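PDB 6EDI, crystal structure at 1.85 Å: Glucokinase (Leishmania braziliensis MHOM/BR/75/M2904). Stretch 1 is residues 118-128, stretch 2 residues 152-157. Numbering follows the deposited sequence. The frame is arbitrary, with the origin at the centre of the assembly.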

# COMPACT_ATOMS: atom_id res chain seq x y z
N PRO A 118 1.57 -16.78 11.31
CA PRO A 118 2.24 -17.08 10.04
C PRO A 118 1.24 -17.67 9.06
O PRO A 118 1.31 -18.84 8.69
N GLY A 119 0.30 -16.84 8.64
CA GLY A 119 -0.69 -17.27 7.67
C GLY A 119 -1.47 -16.05 7.25
O GLY A 119 -1.18 -14.94 7.72
N PRO A 120 -2.46 -16.24 6.37
CA PRO A 120 -3.23 -15.09 5.90
C PRO A 120 -4.15 -14.56 7.00
O PRO A 120 -4.60 -15.34 7.85
N VAL A 121 -4.40 -13.26 6.99
CA VAL A 121 -5.22 -12.60 8.01
C VAL A 121 -6.26 -11.78 7.29
O VAL A 121 -5.93 -11.08 6.33
N THR A 122 -7.51 -11.84 7.74
CA THR A 122 -8.59 -11.07 7.13
C THR A 122 -9.05 -9.94 8.03
O THR A 122 -9.61 -10.18 9.10
N ASN A 123 -8.81 -8.70 7.58
CA ASN A 123 -9.23 -7.50 8.30
C ASN A 123 -8.76 -7.46 9.76
O ASN A 123 -9.37 -6.80 10.62
N GLY A 124 -7.67 -8.17 10.04
CA GLY A 124 -7.13 -8.27 11.38
C GLY A 124 -8.05 -8.96 12.37
O GLY A 124 -7.86 -8.83 13.58
N GLN A 125 -9.04 -9.69 11.87
CA GLN A 125 -10.11 -10.22 12.71
C GLN A 125 -10.20 -11.75 12.63
O GLN A 125 -10.81 -12.41 13.48
N LEU A 126 -9.59 -12.29 11.60
CA LEU A 126 -9.72 -13.70 11.29
C LEU A 126 -8.43 -14.10 10.59
O LEU A 126 -8.01 -13.45 9.64
N ALA A 127 -7.79 -15.16 11.06
CA ALA A 127 -6.58 -15.64 10.40
C ALA A 127 -6.91 -16.96 9.72
O ALA A 127 -7.20 -17.96 10.40
N GLY A 128 -6.87 -16.95 8.39
CA GLY A 128 -7.46 -17.99 7.56
C GLY A 128 -6.72 -19.29 7.62
O GLY A 128 -5.86 -19.44 8.49
N SER A 152 -7.66 -4.47 19.55
CA SER A 152 -7.04 -5.77 19.32
C SER A 152 -7.06 -6.20 17.85
O SER A 152 -7.97 -5.85 17.10
N ALA A 153 -6.07 -6.98 17.43
CA ALA A 153 -6.00 -7.39 16.03
C ALA A 153 -5.16 -8.62 15.89
O ALA A 153 -4.22 -8.84 16.67
N LEU A 154 -5.48 -9.42 14.88
CA LEU A 154 -4.55 -10.41 14.39
C LEU A 154 -3.64 -9.71 13.40
O LEU A 154 -4.08 -8.88 12.61
N LEU A 155 -2.35 -10.02 13.46
CA LEU A 155 -1.39 -9.42 12.56
C LEU A 155 -0.70 -10.50 11.73
O LEU A 155 -0.35 -11.59 12.24
N ASN A 156 -0.50 -10.19 10.45
CA ASN A 156 0.42 -10.96 9.63
C ASN A 156 1.81 -10.86 10.22
O ASN A 156 2.14 -9.87 10.88
N ASP A 157 2.62 -11.89 10.01
CA ASP A 157 4.00 -11.92 10.49
C ASP A 157 4.77 -10.63 10.12
O ASP A 157 5.38 -9.98 10.98

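The contact between the two stretches is modest, burying 384 Å² over both sides, and it is built round Leu 154 of the strand 152-156, which has 97 Å² covered by stretch 1. Its CA-to-CB bond points toward stretch 1, and the side chain adopts an m, t conformation (chi1 -58°, chi2 176°). This extended arrangement carries CD1 over the backbone of the returning strand: Leu 154 CD1 lies 3.7 Å from Gln 125 C, 3.5 Å from Leu 126 N and 3.3 Å from Ala 127 N. The methyl group also meets a side chain there, with Leu 154 CD1 3.8 Å from Ala 127 CB, which likewise points toward stretch 2. The CA-to-CB bond of Leu 126, between Gln 125 and Ala 127 in sequence, points away (t, t rotamer), so that it is its backbone that Leu 154 covers.

Val 121 closes the other part of this apolar patch and has 60 Å² covered. It points toward stretch 2 in the t rotamer (chi1 174°), and its two methyl groups reach successive parts of the facing strand. Val 121 CG1 packs 3.9 Å from Leu 154 CB and 3.6 Å from Leu 154 O, whereas Val 121 CG2 approaches Leu 155 C at 3.8 Å. The CA-to-CB bond of Leu 155 points away, leaving its backbone to meet the valine.

Asn 156, with 54 Å² covered, extends the contact beyond Val 121. Its CA-to-CB bond runs sideways, but with chi1 at -88° (m) the end of the side chain comes nearer to stretch 1. The amide lies beside Val 121 and the backbone of Gly 119 and Pro 120. Although Asn 156 occupies the N-cap position before a helix, its side chain makes no capping bond.

Polar pairing is concentrated at Gly 124, where the backbones come close enough for a direct link. Leu 154 N donates a hydrogen bond to Gly 124 O at 2.8 Å, with a nearly straight N-H...O angle of 167°. Two CA-H...O contacts flank it: Ala 153 CA to Gly 124 O at 3.4 Å, and Gly 124 CA to Leu 154 O at 3.3 Å. The positive phi of Gly 124 favours glycine, and an ideal CB there would lie only 3.5 Å from Leu 154 O. Water 1 adds a bridge between the stretches, donating to Gly 124 O at 3.2 Å and to Ser 152 O at 2.7 Å, so the glycine carbonyl accepts from both the strand and the solvent.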

# COMPACT_ATOMS: atom_id res chain seq x y z
CB PRO A 118 3.26 -18.14 10.45
CG PRO A 118 2.56 -18.92 11.55
CD PRO A 118 1.61 -17.93 12.23
CB PRO A 120 -4.04 -15.67 4.73
CG PRO A 120 -4.22 -17.11 5.09
CD PRO A 120 -2.97 -17.51 5.83
CB VAL A 121 -4.36 -11.64 8.87
CG1 VAL A 121 -5.24 -10.85 9.83
CG2 VAL A 121 -3.30 -12.40 9.64
CB THR A 122 -9.81 -11.95 6.81
OG1 THR A 122 -9.42 -12.94 5.86
CG2 THR A 122 -10.92 -11.10 6.22
CB ASN A 123 -10.75 -7.33 8.16
CG ASN A 123 -11.18 -6.99 6.73
OD1 ASN A 123 -10.38 -6.47 5.96
ND2 ASN A 123 -12.43 -7.27 6.38
CB GLN A 125 -11.45 -9.63 12.26
CG GLN A 125 -11.62 -8.15 12.58
CD GLN A 125 -12.89 -7.59 11.99
OE1 GLN A 125 -13.43 -8.13 11.02
NE2 GLN A 125 -13.38 -6.51 12.57
CB LEU A 126 -10.94 -13.88 10.39
CG LEU A 126 -11.50 -15.23 9.96
CD1 LEU A 126 -12.97 -15.04 9.60
CD2 LEU A 126 -10.74 -15.77 8.75
CB ALA A 127 -5.43 -15.78 11.37
CB SER A 152 -7.72 -6.82 20.18
OG SER A 152 -7.62 -6.47 21.55
CB ALA A 153 -5.42 -6.27 15.18
CB LEU A 154 -5.28 -11.56 13.69
CG LEU A 154 -6.30 -12.29 14.55
CD1 LEU A 154 -7.05 -13.34 13.74
CD2 LEU A 154 -5.60 -12.92 15.73
CB LEU A 155 -0.34 -8.64 13.35
CG LEU A 155 -0.83 -7.61 14.38
CD1 LEU A 155 0.35 -7.11 15.20
CD2 LEU A 155 -1.57 -6.45 13.73
CB ASN A 156 0.46 -10.41 8.19
CG ASN A 156 -0.60 -11.03 7.30
OD1 ASN A 156 -0.48 -12.20 6.91
ND2 ASN A 156 -1.64 -10.26 6.98
CB ASP A 157 4.68 -13.22 9.98
CG ASP A 157 6.19 -13.09 9.78
OD1 ASP A 157 6.89 -12.54 10.66
OD2 ASP A 157 6.68 -13.58 8.74
O HOH W 1 -9.05 -6.02 14.63